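Local coordinates for YfkN protein (Bacillus subtilis subsp. subtilis, PDB 3GVE) that belongs to the calcineurin-like phosphoesterase family and carries a manganese and a magnesium ion in neighbouring metal sites, at residues Ala215-Glu220 against Glu229-Asp234; Gln190-Ser195 against Phe233-Lys238. One frame throughout, in Å; residues are numbered along the deposited sequence.

Contact 1 (Ala215-Glu220 against Glu229-Asp234); sequences AHTGIE and ENAVFD. With MG (magnesium ion), chain D.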
ATOM      1  N   ALA A 215      -8.537 -14.448  13.997  1.00  7.74           N
ATOM      2  CA  ALA A 215      -8.005 -13.362  14.789  1.00  8.40           C
ATOM      3  C   ALA A 215      -7.379 -12.318  13.885  1.00  7.14           C
ATOM      4  O   ALA A 215      -6.257 -12.465  13.449  1.00  7.41           O
ATOM      5  CB  ALA A 215      -6.982 -13.908  15.780  1.00  9.48           C
ATOM      6  N   HIS A 216      -8.135 -11.262  13.604  1.00  7.68           N
ATOM      7  CA  HIS A 216      -7.608 -10.194  12.749  1.00  7.53           C
ATOM      8  C   HIS A 216      -6.741  -9.288  13.603  1.00  7.36           C
ATOM      9  O   HIS A 216      -7.145  -8.230  14.048  1.00  8.28           O
ATOM     10  CB  HIS A 216      -8.657  -9.371  11.981  1.00  8.00           C
ATOM     11  CG  HIS A 216      -8.023  -8.492  10.943  1.00  7.54           C
ATOM     12  ND1 HIS A 216      -7.754  -8.941   9.672  1.00  8.45           N
ATOM     13  CD2 HIS A 216      -7.468  -7.259  11.026  1.00  8.02           C
ATOM     14  CE1 HIS A 216      -7.103  -8.008   9.001  1.00  8.55           C
ATOM     15  NE2 HIS A 216      -6.925  -6.973   9.797  1.00  8.81           N
ATOM     16  N   THR A 217      -5.526  -9.769  13.809  1.00  7.68           N
ATOM     17  CA  THR A 217      -4.586  -9.179  14.749  1.00  8.33           C
ATOM     18  C   THR A 217      -3.283  -9.948  14.578  1.00  7.29           C
ATOM     19  O   THR A 217      -3.296 -11.106  14.249  1.00  8.55           O
ATOM     20  CB  THR A 217      -5.142  -9.251  16.199  1.00  8.77           C
ATOM     21  OG1 THR A 217      -4.279  -8.554  17.100  1.00  9.11           O
ATOM     22  CG2 THR A 217      -5.335 -10.695  16.677  1.00 10.38           C
ATOM     23  N   GLY A 218      -2.167  -9.268  14.786  1.00  8.12           N
ATOM     24  CA  GLY A 218      -0.860  -9.838  14.547  1.00  8.44           C
ATOM     25  C   GLY A 218      -0.196 -10.370  15.795  1.00  8.26           C
ATOM     26  O   GLY A 218      -0.814 -10.568  16.824  1.00  8.91           O
ATOM     27  N   ILE A 219       1.108 -10.570  15.664  1.00  8.11           N
ATOM     28  CA  ILE A 219       1.931 -11.316  16.602  1.00  8.58           C
ATOM     29  C   ILE A 219       3.031 -10.421  17.135  1.00  9.40           C
ATOM     30  O   ILE A 219       3.695  -9.751  16.368  1.00 12.03           O
ATOM     31  CB  ILE A 219       2.597 -12.542  15.892  1.00  9.81           C
ATOM     32  CG1 ILE A 219       1.537 -13.531  15.389  1.00 10.54           C
ATOM     33  CG2 ILE A 219       3.625 -13.206  16.804  1.00 11.83           C
ATOM     34  CD1 ILE A 219       2.028 -14.496  14.307  1.00 11.44           C
ATOM     35  N   GLU A 220       3.199 -10.432  18.452  1.00  9.38           N
ATOM     36  CA  GLU A 220       4.395  -9.907  19.096  1.00  9.13           C
ATOM     37  C   GLU A 220       5.035 -11.068  19.848  1.00  9.18           C
ATOM     38  O   GLU A 220       4.425 -12.081  20.088  1.00 10.18           O
ATOM     39  CB  GLU A 220       4.064  -8.747  20.041  1.00  9.94           C
ATOM     40  CG  GLU A 220       3.428  -7.517  19.347  1.00 11.60           C
ATOM     41  CD  GLU A 220       4.352  -6.832  18.342  1.00 15.10           C
ATOM     42  OE1 GLU A 220       5.556  -7.092  18.320  1.00 16.64           O
ATOM     43  OE2 GLU A 220       3.861  -6.009  17.560  1.00 18.62           O
ATOM     44  N   GLU A 229      -3.163  -4.050  20.104  1.00  9.87           N
ATOM     45  CA  GLU A 229      -3.502  -4.132  18.692  1.00  9.70           C
ATOM     46  C   GLU A 229      -3.192  -5.503  18.093  1.00  9.09           C
ATOM     47  O   GLU A 229      -3.972  -6.021  17.298  1.00  9.65           O
ATOM     48  CB  GLU A 229      -2.731  -3.044  17.936  1.00 10.59           C
ATOM     49  CG  GLU A 229      -3.026  -2.971  16.433  1.00 11.33           C
ATOM     50  CD  GLU A 229      -2.357  -1.797  15.730  1.00 12.40           C
ATOM     51  OE1 GLU A 229      -1.926  -0.860  16.421  1.00 15.51           O
ATOM     52  OE2 GLU A 229      -2.270  -1.812  14.499  1.00 11.46           O
ATOM     53  N   ASN A 230      -2.038  -6.055  18.471  1.00  8.84           N
ATOM     54  CA  ASN A 230      -1.506  -7.298  17.917  1.00  8.79           C
ATOM     55  C   ASN A 230      -1.375  -8.342  19.023  1.00  8.76           C
ATOM     56  O   ASN A 230      -0.359  -8.450  19.666  1.00  9.79           O
ATOM     57  CB  ASN A 230      -0.171  -7.015  17.206  1.00  9.12           C
ATOM     58  CG  ASN A 230      -0.374  -6.219  15.926  1.00  9.82           C
ATOM     59  OD1 ASN A 230      -1.075  -6.651  15.030  1.00 10.58           O
ATOM     60  ND2 ASN A 230       0.239  -5.046  15.848  1.00 10.52           N
ATOM     61  N   ALA A 231      -2.444  -9.095  19.205  1.00  8.63           N
ATOM     62  CA  ALA A 231      -2.675  -9.857  20.419  1.00  9.23           C
ATOM     63  C   ALA A 231      -2.585 -11.374  20.305  1.00  8.60           C
ATOM     64  O   ALA A 231      -2.975 -12.053  21.226  1.00  9.27           O
ATOM     65  CB  ALA A 231      -4.055  -9.470  21.009  1.00  9.82           C
ATOM     66  N   VAL A 232      -2.098 -11.899  19.185  1.00  8.20           N
ATOM     67  CA  VAL A 232      -2.065 -13.353  19.001  1.00  8.60           C
ATOM     68  C   VAL A 232      -1.283 -14.108  20.096  1.00  8.54           C
ATOM     69  O   VAL A 232      -1.698 -15.155  20.544  1.00  8.84           O
ATOM     70  CB  VAL A 232      -1.548 -13.741  17.604  1.00  9.73           C
ATOM     71  CG1 VAL A 232      -1.258 -15.256  17.555  1.00  9.90           C
ATOM     72  CG2 VAL A 232      -2.594 -13.362  16.540  1.00 11.05           C
ATOM     73  N   PHE A 233      -0.141 -13.575  20.507  1.00  8.36           N
ATOM     74  CA  PHE A 233       0.635 -14.241  21.558  1.00  8.83           C
ATOM     75  C   PHE A 233      -0.208 -14.387  22.825  1.00  8.25           C
ATOM     76  O   PHE A 233      -0.185 -15.402  23.474  1.00  9.13           O
ATOM     77  CB  PHE A 233       1.917 -13.460  21.855  1.00  9.11           C
ATOM     78  CG  PHE A 233       2.795 -14.108  22.890  1.00  9.14           C
ATOM     79  CD1 PHE A 233       3.765 -15.030  22.534  1.00 10.31           C
ATOM     80  CD2 PHE A 233       2.652 -13.772  24.220  1.00  9.79           C
ATOM     81  CE1 PHE A 233       4.587 -15.613  23.517  1.00 11.52           C
ATOM     82  CE2 PHE A 233       3.470 -14.349  25.198  1.00 10.71           C
ATOM     83  CZ  PHE A 233       4.435 -15.263  24.840  1.00 11.69           C
ATOM     84  N   ASP A 234      -0.941 -13.338  23.162  1.00  8.42           N
ATOM     85  CA  ASP A 234      -1.809 -13.348  24.335  1.00  9.03           C
ATOM     86  C   ASP A 234      -3.028 -14.263  24.190  1.00  9.14           C
ATOM     87  O   ASP A 234      -3.406 -14.933  25.130  1.00  9.74           O
ATOM     88  CB  ASP A 234      -2.192 -11.911  24.702  1.00  9.95           C
ATOM     89  CG  ASP A 234      -0.966 -11.035  24.910  1.00 10.72           C
ATOM     90  OD1 ASP A 234      -0.086 -11.412  25.688  1.00 11.25           O
ATOM     91  OD2 ASP A 234      -0.871 -10.021  24.249  1.00 10.86           O
TER
HETATM   92 MG    MG D 403      -5.970  -4.888   9.422  1.00  8.74          MG
HETATM   93  O   HOH W   1       0.866 -10.855  20.199  1.00  9.53           O
HETATM   94  O   HOH W   2       1.940  -4.109  18.009  1.00 15.41           O
HETATM   95  O   HOH W   3      -3.899  -4.656   8.152  1.00  9.99           O

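Contact 2 (Gln190-Ser195 against Phe233-Lys238); sequences QDIVES and FDLATK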
ATOM      1  N   GLN A 190     -14.438  -4.569  22.832  1.00 11.05           N
ATOM      2  CA  GLN A 190     -13.874  -5.279  23.948  1.00 10.86           C
ATOM      3  C   GLN A 190     -12.475  -5.790  23.596  1.00 11.15           C
ATOM      4  O   GLN A 190     -12.196  -6.166  22.456  1.00 11.32           O
ATOM      5  CB  GLN A 190     -14.813  -6.430  24.303  1.00 11.76           C
ATOM      6  CG  GLN A 190     -14.398  -7.286  25.485  1.00 12.25           C
ATOM      7  CD  GLN A 190     -15.350  -8.438  25.722  1.00 12.98           C
ATOM      8  OE1 GLN A 190     -16.019  -8.899  24.810  1.00 13.98           O
ATOM      9  NE2 GLN A 190     -15.390  -8.927  26.954  1.00 14.74           N
ATOM     10  N   ASP A 191     -11.607  -5.784  24.598  1.00 11.66           N
ATOM     11  CA  ASP A 191     -10.279  -6.369  24.483  1.00 11.31           C
ATOM     12  C   ASP A 191     -10.374  -7.758  23.866  1.00 10.77           C
ATOM     13  O   ASP A 191     -11.242  -8.537  24.201  1.00 11.87           O
ATOM     14  CB  ASP A 191      -9.625  -6.469  25.868  1.00 12.03           C
ATOM     15  CG  ASP A 191      -8.361  -7.311  25.861  1.00 13.22           C
ATOM     16  OD1 ASP A 191      -7.375  -6.831  25.311  1.00 14.42           O
ATOM     17  OD2 ASP A 191      -8.375  -8.427  26.384  1.00 13.59           O
ATOM     18  N   ILE A 192      -9.434  -8.049  22.970  1.00 10.09           N
ATOM     19  CA  ILE A 192      -9.415  -9.328  22.273  1.00 10.08           C
ATOM     20  C   ILE A 192      -9.399 -10.554  23.206  1.00 10.24           C
ATOM     21  O   ILE A 192     -10.273 -11.398  23.100  1.00 10.70           O
ATOM     22  CB  ILE A 192      -8.282  -9.372  21.231  1.00 10.18           C
ATOM     23  CG1 ILE A 192      -8.610  -8.396  20.104  1.00 10.30           C
ATOM     24  CG2 ILE A 192      -8.102 -10.791  20.678  1.00 10.04           C
ATOM     25  CD1 ILE A 192      -7.451  -8.140  19.158  1.00 10.74           C
ATOM     26  N   VAL A 193      -8.421 -10.639  24.121  1.00 10.67           N
ATOM     27  CA  VAL A 193      -8.346 -11.774  25.058  1.00 10.88           C
ATOM     28  C   VAL A 193      -9.594 -11.890  25.938  1.00 10.71           C
ATOM     29  O   VAL A 193     -10.126 -12.976  26.158  1.00 11.61           O
ATOM     30  CB  VAL A 193      -7.039 -11.688  25.879  1.00 11.59           C
ATOM     31  CG1 VAL A 193      -7.027 -12.600  27.086  1.00 12.62           C
ATOM     32  CG2 VAL A 193      -5.802 -11.881  24.989  1.00 13.61           C
ATOM     33  N   GLU A 194     -10.062 -10.747  26.446  1.00 12.13           N
ATOM     34  CA  GLU A 194     -11.247 -10.737  27.309  1.00 12.64           C
ATOM     35  C   GLU A 194     -12.492 -11.182  26.552  1.00 11.49           C
ATOM     36  O   GLU A 194     -13.232 -11.993  27.042  1.00 12.05           O
ATOM     37  CB  GLU A 194     -11.493  -9.354  27.920  1.00 15.19           C
ATOM     38  CG  GLU A 194     -10.504  -8.955  28.983  1.00 18.20           C
ATOM     39  CD  GLU A 194     -10.663  -7.515  29.418  1.00 21.82           C
ATOM     40  OE1 GLU A 194     -11.734  -6.931  29.186  1.00 21.60           O
ATOM     41  OE2 GLU A 194      -9.705  -6.966  29.987  1.00 24.26           O
ATOM     42  N   SER A 195     -12.615 -10.835  25.312  0.50 11.14           N
ATOM     43  CA  SER A 195     -13.723 -11.329  24.453  0.50 11.63           C
ATOM     44  C   SER A 195     -13.620 -12.813  24.298  0.50 11.08           C
ATOM     45  O   SER A 195     -14.649 -13.555  24.325  0.50 11.19           O
ATOM     46  CB  SER A 195     -13.806 -10.514  23.155  0.50 12.87           C
ATOM     47  OG  SER A 195     -14.490 -11.240  22.173  0.50 12.79           O
ATOM     48  N   PHE A 233      -0.141 -13.575  20.507  1.00  8.36           N
ATOM     49  CA  PHE A 233       0.635 -14.241  21.558  1.00  8.83           C
ATOM     50  C   PHE A 233      -0.208 -14.387  22.825  1.00  8.25           C
ATOM     51  O   PHE A 233      -0.185 -15.402  23.474  1.00  9.13           O
ATOM     52  CB  PHE A 233       1.917 -13.460  21.855  1.00  9.11           C
ATOM     53  CG  PHE A 233       2.795 -14.108  22.890  1.00  9.14           C
ATOM     54  CD1 PHE A 233       3.765 -15.030  22.534  1.00 10.31           C
ATOM     55  CD2 PHE A 233       2.652 -13.772  24.220  1.00  9.79           C
ATOM     56  CE1 PHE A 233       4.587 -15.613  23.517  1.00 11.52           C
ATOM     57  CE2 PHE A 233       3.470 -14.349  25.198  1.00 10.71           C
ATOM     58  CZ  PHE A 233       4.435 -15.263  24.840  1.00 11.69           C
ATOM     59  N   ASP A 234      -0.941 -13.338  23.162  1.00  8.42           N
ATOM     60  CA  ASP A 234      -1.809 -13.348  24.335  1.00  9.03           C
ATOM     61  C   ASP A 234      -3.028 -14.263  24.190  1.00  9.14           C
ATOM     62  O   ASP A 234      -3.406 -14.933  25.130  1.00  9.74           O
ATOM     63  CB  ASP A 234      -2.192 -11.911  24.702  1.00  9.95           C
ATOM     64  CG  ASP A 234      -0.966 -11.035  24.910  1.00 10.72           C
ATOM     65  OD1 ASP A 234      -0.086 -11.412  25.688  1.00 11.25           O
ATOM     66  OD2 ASP A 234      -0.871 -10.021  24.249  1.00 10.86           O
ATOM     67  N   LEU A 235      -3.625 -14.295  23.003  1.00  9.43           N
ATOM     68  CA  LEU A 235      -4.661 -15.275  22.726  1.00 10.33           C
ATOM     69  C   LEU A 235      -4.146 -16.694  22.954  1.00  9.55           C
ATOM     70  O   LEU A 235      -4.796 -17.509  23.583  1.00 11.31           O
ATOM     71  CB  LEU A 235      -5.128 -15.156  21.285  1.00 12.25           C
ATOM     72  CG  LEU A 235      -6.255 -14.177  21.030  1.00 14.45           C
ATOM     73  CD1 LEU A 235      -6.494 -14.120  19.515  1.00 15.77           C
ATOM     74  CD2 LEU A 235      -7.559 -14.592  21.760  1.00 13.74           C
ATOM     75  N   ALA A 236      -2.955 -16.976  22.445  1.00  8.68           N
ATOM     76  CA  ALA A 236      -2.417 -18.331  22.539  1.00  9.34           C
ATOM     77  C   ALA A 236      -2.053 -18.725  23.966  1.00  9.60           C
ATOM     78  O   ALA A 236      -2.127 -19.887  24.308  1.00 10.31           O
ATOM     79  CB  ALA A 236      -1.198 -18.480  21.625  1.00  9.76           C
ATOM     80  N   THR A 237      -1.650 -17.753  24.783  1.00 10.11           N
ATOM     81  CA  THR A 237      -1.134 -18.052  26.121  1.00 11.03           C
ATOM     82  C   THR A 237      -2.138 -17.835  27.257  1.00 11.04           C
ATOM     83  O   THR A 237      -2.034 -18.491  28.280  1.00 11.96           O
ATOM     84  CB  THR A 237       0.143 -17.243  26.418  1.00 11.55           C
ATOM     85  OG1 THR A 237      -0.107 -15.855  26.167  1.00 11.13           O
ATOM     86  CG2 THR A 237       1.331 -17.736  25.555  1.00 12.99           C
ATOM     87  N   LYS A 238      -3.076 -16.906  27.091  1.00 10.96           N
ATOM     88  CA  LYS A 238      -3.965 -16.503  28.194  1.00 11.96           C
ATOM     89  C   LYS A 238      -5.349 -17.113  28.144  1.00 13.21           C
ATOM     90  O   LYS A 238      -6.119 -16.966  29.074  1.00 16.81           O
ATOM     91  CB  LYS A 238      -4.109 -14.979  28.273  1.00 11.89           C
ATOM     92  CG  LYS A 238      -2.833 -14.194  28.516  1.00 12.61           C
ATOM     93  CD  LYS A 238      -3.168 -12.709  28.744  1.00 14.68           C
ATOM     94  CE  LYS A 238      -1.926 -11.860  28.955  1.00 16.00           C
ATOM     95  NZ  LYS A 238      -2.352 -10.449  29.261  1.00 17.02           N
TER

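Contact 1 (Ala215-Glu220 against Glu229-Asp234)
Thr-217 OG1 is gripped twice by 229-234: it donates to Glu-229 O at 2.6 Å, tilted 26° from the carbonyl plane, and accepts Ala-231 N at 2.8 Å. With OG1 anti to the backbone N (chi1 -174°), the hydroxyl reaches between these two backbone groups while CG2 lies against Val-232 CG2. Beside it, Gly-218 N meets a lone pair of Asn-230 OD1 in the amide plane, 2.8 Å away. Gly-218 O takes Val-232 N at 3.0 Å, nearly along the C=O axis, so the loop carbonyl serves an amide of the first helical turn just after the N-cap residue Ala-231. The next helical amide, Phe-233 N, is satisfied by a water that also accepts Glu-220 N and donates to Asn-230 O. A second water joins Glu-220 OE2 to Asn-230 ND2, whose direct separation is 4.1 Å; Glu-220 OE1 turns to Lys-341 of the second subunit in a salt bridge. The apolar side is Val-232, its CB 3.8 Å from Ile-219 CG1, and both side chains reach Ser-247 on strand 244-247. Farther out, Glu-229 OE2 hydrogen-bonds to NE2 of His-249, a magnesium ligand, and probably helps orient it. His-216 NE2 binds the same magnesium ion at 2.3 Å, together with Asp-64, Asn-108, His-249 and a water, while its ND1 is held by Asn-62 O. The metal-binding histidine in the loop after a strand belongs to the two-metal site of calcineurin-like phosphoesterases; here that loop is also tied to the start of helix 232-238.

Contact 2 (Gln190-Ser195 against Phe233-Lys238)
The carbonyl oxygen of Asp-234 receives Lys-238 N at 2.8 Å and, weakly, Thr-237 N; this turn sets the CB atoms of Asp-234 and Lys-238 on the side where Val-193 meets the helix. Val-193 straddles the two: CG1, anti to the backbone N (chi1 166°), reaches Lys-238 CB at 3.9 Å, and CG2 comes 3.6 Å from Asp-234 CB. The valine crosses both side chains at about a right angle. Next to it, Ile-192 CG2 presses on the branch point of Leu-235, 3.9 Å from CG, with CD1 and CD2 at similar range. On the other helix, Asp-191 is the N-cap: its OD2 accepts Glu-194 N at 2.9 Å, on the anti side and 28° out of the carboxylate plane, a capping bond that closes the first turn, on which Ile-192 and Val-193 lie. Other polar bonds lead to the loop ahead of helix 232-238. There Gln-224 N donates to Asp-234 OD1, Gln-224 O takes Lys-238 NZ, and Gly-227 N donates to Asp-191 OD1. Asp-191 OD2 and Lys-238 NZ remain 7.0 Å apart, so any attraction between them is probably modest. The start of helix 192-205 and the body of helix 232-238 thus meet through aliphatic carbons, and the chemistry implies adhesion by burial and close fit, with Asp-234 OD1, Lys-238 NZ and Asp-191 OD1 each bonded to that loop.

Contacts 1 and 2 share Phe-233 and Asp-234 on helix 232-238, and their centres lie 8 Å apart. Ile-192 of contact 2 bridges them: its CD1 lies 3.8 Å from Thr-217 OG1 and 4.1 Å from Ala-231 CB. Leu-235 CD1 likewise meets Ala-215 CB at 3.8 Å. Together they join two successive beta-alpha-beta crossovers: helix 192-205 connects strand 160-170 to strand 210-215, and helix 232-238 connects strand 210-215 to strand 244-247. Contact 1 holds a magnesium ligand, whereas the Ile-192 side chain is about 10 Å from that ion. Contact 2 is therefore set back from the metal site and packs against the loop that carries His-216.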